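Putative SnoaL-like polyketide cyclase (Jannaschia sp., PDB 3KKG) is a putative polyketide cyclase of the SnoaL-like family, probably closing rings in polyketide substrates, though its own substrate is not established. Local coordinates at residues A[16-21]-A[115-120]. Sequence-based numbering, arbitrary orientation.
Sequences LRLFDE and TLFTLA
Phe19 and Phe117 both carry CG opposite their own carbonyl carbon and beside the backbone N (chi1 -65° in each), and their rings approach from opposite directions. They meet rim to rim with their planes close to perpendicular: Phe117 CE2 comes to the edge of the Phe19 ring, 3.8 Å from Phe19 CE1, while Phe19 CZ lies near the plane of the Phe117 ring and CE1 of Phe19 stands oblique to it. Leu18 completes the grip on Phe117: Leu18 CD1 lies 3.6 Å from Phe117 CE1 as the two side chains slide past each other. Thr115, two residues back on the strand, points the same way, and its OG1 approaches the edge of the Phe19 ring at 4.1 Å from Phe19 CZ. This is the cone-like alpha+beta fold of the NTF2 clan, in which helices cover the concave side of a curved sheet; here the turn just after helix 6-16 packs on strand 108-120. A serine in place of Phe117 would probably open a gap beside Leu18 CD1 and leave the Phe19 ring without its neighbour at that edge. Val73, Val75 and Val87 also touch Phe19, while Val124 and Met127 lie against Phe117, and Trp33 meets Leu18.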
ATOM      1  N   LEU A  16      11.893 -10.803   5.721  1.00 16.89           N
ATOM      2  CA  LEU A  16      12.924  -9.792   5.528  1.00 17.06           C
ATOM      3  C   LEU A  16      14.083 -10.268   4.612  1.00 16.75           C
ATOM      4  O   LEU A  16      14.783  -9.448   3.994  1.00 17.35           O
ATOM      5  CB  LEU A  16      13.427  -9.212   6.850  1.00 16.69           C
ATOM      6  CG  LEU A  16      12.510  -8.172   7.472  1.00 17.12           C
ATOM      7  CD1 LEU A  16      13.035  -7.781   8.876  1.00 17.67           C
ATOM      8  CD2 LEU A  16      12.336  -6.955   6.566  1.00 20.41           C
ATOM      9  N   ARG A  17      14.275 -11.581   4.512  1.00 17.51           N
ATOM     10  CA  ARG A  17      15.261 -12.120   3.569  1.00 17.34           C
ATOM     11  C   ARG A  17      14.954 -11.692   2.152  1.00 17.52           C
ATOM     12  O   ARG A  17      15.872 -11.495   1.351  1.00 17.89           O
ATOM     13  CB  ARG A  17      15.319 -13.642   3.635  1.00 20.32           C
ATOM     14  CG  ARG A  17      15.753 -14.188   4.940  1.00 21.09           C
ATOM     15  CD  ARG A  17      15.977 -15.699   4.916  1.00 25.40           C
ATOM     16  NE  ARG A  17      17.033 -16.058   3.964  1.00 28.43           N
ATOM     17  CZ  ARG A  17      17.019 -17.119   3.163  1.00 33.41           C
ATOM     18  NH1 ARG A  17      16.004 -17.976   3.157  1.00 37.35           N
ATOM     19  NH2 ARG A  17      18.055 -17.334   2.359  1.00 29.90           N
ATOM     20  N   LEU A  18      13.668 -11.461   1.845  1.00 16.69           N
ATOM     21  CA  LEU A  18      13.274 -11.061   0.506  1.00 16.89           C
ATOM     22  C   LEU A  18      13.686  -9.639   0.152  1.00 17.11           C
ATOM     23  O   LEU A  18      13.629  -9.242  -1.000  1.00 20.21           O
ATOM     24  CB  LEU A  18      11.759 -11.196   0.350  1.00 17.61           C
ATOM     25  CG  LEU A  18      11.197 -12.608   0.568  1.00 18.50           C
ATOM     26  CD1 LEU A  18       9.680 -12.641   0.606  1.00 20.06           C
ATOM     27  CD2 LEU A  18      11.778 -13.567  -0.543  1.00 18.42           C
ATOM     28  N   PHE A  19      14.134  -8.887   1.143  1.00 16.80           N
ATOM     29  CA  PHE A  19      14.579  -7.520   0.961  1.00 16.91           C
ATOM     30  C   PHE A  19      16.112  -7.405   0.966  1.00 19.30           C
ATOM     31  O   PHE A  19      16.628  -6.296   0.858  1.00 18.68           O
ATOM     32  CB  PHE A  19      13.949  -6.577   1.994  1.00 18.07           C
ATOM     33  CG  PHE A  19      12.446  -6.478   1.817  1.00 17.71           C
ATOM     34  CD1 PHE A  19      11.603  -7.446   2.342  1.00 17.98           C
ATOM     35  CD2 PHE A  19      11.928  -5.515   0.989  1.00 21.25           C
ATOM     36  CE1 PHE A  19      10.247  -7.373   2.106  1.00 18.76           C
ATOM     37  CE2 PHE A  19      10.539  -5.435   0.763  1.00 24.59           C
ATOM     38  CZ  PHE A  19       9.731  -6.388   1.308  1.00 21.57           C
ATOM     39  N   ASP A  20      16.793  -8.546   1.091  1.00 18.53           N
ATOM     40  CA  ASP A  20      18.267  -8.601   1.096  1.00 19.01           C
ATOM     41  C   ASP A  20      18.688  -9.671   0.098  1.00 17.77           C
ATOM     42  O   ASP A  20      18.787  -9.391  -1.107  1.00 18.39           O
ATOM     43  CB  ASP A  20      18.777  -8.825   2.536  1.00 18.20           C
ATOM     44  CG  ASP A  20      20.275  -8.929   2.611  1.00 19.08           C
ATOM     45  OD1 ASP A  20      20.932  -8.267   1.813  1.00 23.32           O
ATOM     46  OD2 ASP A  20      20.709  -9.583   3.572  1.00 25.98           O
ATOM     47  N   GLU A  21      18.936 -10.891   0.554  1.00 19.31           N
ATOM     48  CA  GLU A  21      19.388 -11.947  -0.365  1.00 19.30           C
ATOM     49  C   GLU A  21      18.347 -12.323  -1.446  1.00 19.14           C
ATOM     50  O   GLU A  21      18.697 -12.813  -2.525  1.00 19.30           O
ATOM     51  CB  GLU A  21      19.806 -13.196   0.389  1.00 21.44           C
ATOM     52  CG  GLU A  21      18.797 -13.787   1.360  1.00 27.06           C
ATOM     53  CD  GLU A  21      18.992 -13.333   2.825  1.00 29.50           C
ATOM     54  OE1 GLU A  21      19.037 -12.107   3.133  1.00 25.57           O
ATOM     55  OE2 GLU A  21      19.089 -14.232   3.692  1.00 36.53           O
ATOM     56  N   THR A 115       4.548  -3.730   0.926  1.00 16.97           N
ATOM     57  CA  THR A 115       4.371  -5.123   0.527  1.00 17.52           C
ATOM     58  C   THR A 115       3.654  -5.826   1.645  1.00 16.41           C
ATOM     59  O   THR A 115       4.108  -5.722   2.810  1.00 17.24           O
ATOM     60  CB  THR A 115       5.731  -5.778   0.179  1.00 17.55           C
ATOM     61  OG1 THR A 115       6.511  -4.847  -0.623  1.00 19.48           O
ATOM     62  CG2 THR A 115       5.564  -7.070  -0.556  1.00 19.02           C
ATOM     63  N   LEU A 116       2.606  -6.560   1.308  1.00 17.18           N
ATOM     64  CA  LEU A 116       1.740  -7.181   2.294  1.00 17.45           C
ATOM     65  C   LEU A 116       1.819  -8.677   2.071  1.00 17.36           C
ATOM     66  O   LEU A 116       1.331  -9.195   1.035  1.00 17.27           O
ATOM     67  CB  LEU A 116       0.318  -6.635   2.121  1.00 18.31           C
ATOM     68  CG  LEU A 116       0.263  -5.100   2.219  1.00 20.32           C
ATOM     69  CD1 LEU A 116      -0.294  -4.509   0.967  1.00 25.54           C
ATOM     70  CD2 LEU A 116      -0.522  -4.660   3.402  1.00 22.59           C
ATOM     71  N   PHE A 117       2.417  -9.398   3.006  1.00 17.43           N
ATOM     72  CA  PHE A 117       2.647 -10.829   2.881  1.00 16.91           C
ATOM     73  C   PHE A 117       1.664 -11.606   3.730  1.00 17.28           C
ATOM     74  O   PHE A 117       1.320 -11.182   4.855  1.00 18.09           O
ATOM     75  CB  PHE A 117       4.067 -11.156   3.395  1.00 16.84           C
ATOM     76  CG  PHE A 117       5.155 -10.548   2.546  1.00 17.75           C
ATOM     77  CD1 PHE A 117       5.683 -11.241   1.483  1.00 18.84           C
ATOM     78  CD2 PHE A 117       5.711  -9.316   2.860  1.00 17.08           C
ATOM     79  CE1 PHE A 117       6.706 -10.695   0.708  1.00 17.79           C
ATOM     80  CE2 PHE A 117       6.747  -8.782   2.087  1.00 19.48           C
ATOM     81  CZ  PHE A 117       7.273  -9.498   1.033  1.00 18.39           C
ATOM     82  N   THR A 118       1.271 -12.766   3.226  1.00 17.04           N
ATOM     83  CA  THR A 118       0.557 -13.772   4.012  1.00 18.00           C
ATOM     84  C   THR A 118       1.401 -15.031   4.016  1.00 18.23           C
ATOM     85  O   THR A 118       1.952 -15.440   2.972  1.00 18.67           O
ATOM     86  CB  THR A 118      -0.802 -14.077   3.391  1.00 20.82           C
ATOM     87  OG1 THR A 118      -1.505 -12.837   3.219  1.00 21.62           O
ATOM     88  CG2 THR A 118      -1.652 -14.976   4.291  1.00 21.27           C
ATOM     89  N   LEU A 119       1.542 -15.611   5.210  1.00 17.29           N
ATOM     90  CA  LEU A 119       2.285 -16.842   5.360  1.00 18.10           C
ATOM     91  C   LEU A 119       1.364 -17.971   5.852  1.00 20.65           C
ATOM     92  O   LEU A 119       0.284 -17.723   6.378  1.00 19.02           O
ATOM     93  CB  LEU A 119       3.457 -16.651   6.335  1.00 18.52           C
ATOM     94  CG  LEU A 119       4.558 -15.638   5.982  1.00 18.80           C
ATOM     95  CD1 LEU A 119       4.266 -14.251   6.566  1.00 18.92           C
ATOM     96  CD2 LEU A 119       5.980 -16.167   6.348  1.00 19.76           C
ATOM     97  N   ALA A 120       1.802 -19.204   5.635  1.00 18.93           N
ATOM     98  CA  ALA A 120       1.164 -20.379   6.218  1.00 18.58           C
ATOM     99  C   ALA A 120       2.269 -21.361   6.563  1.00 19.30           C
ATOM    100  O   ALA A 120       3.093 -21.670   5.699  1.00 19.96           O
ATOM    101  CB  ALA A 120       0.183 -21.028   5.231  1.00 20.09           C
TER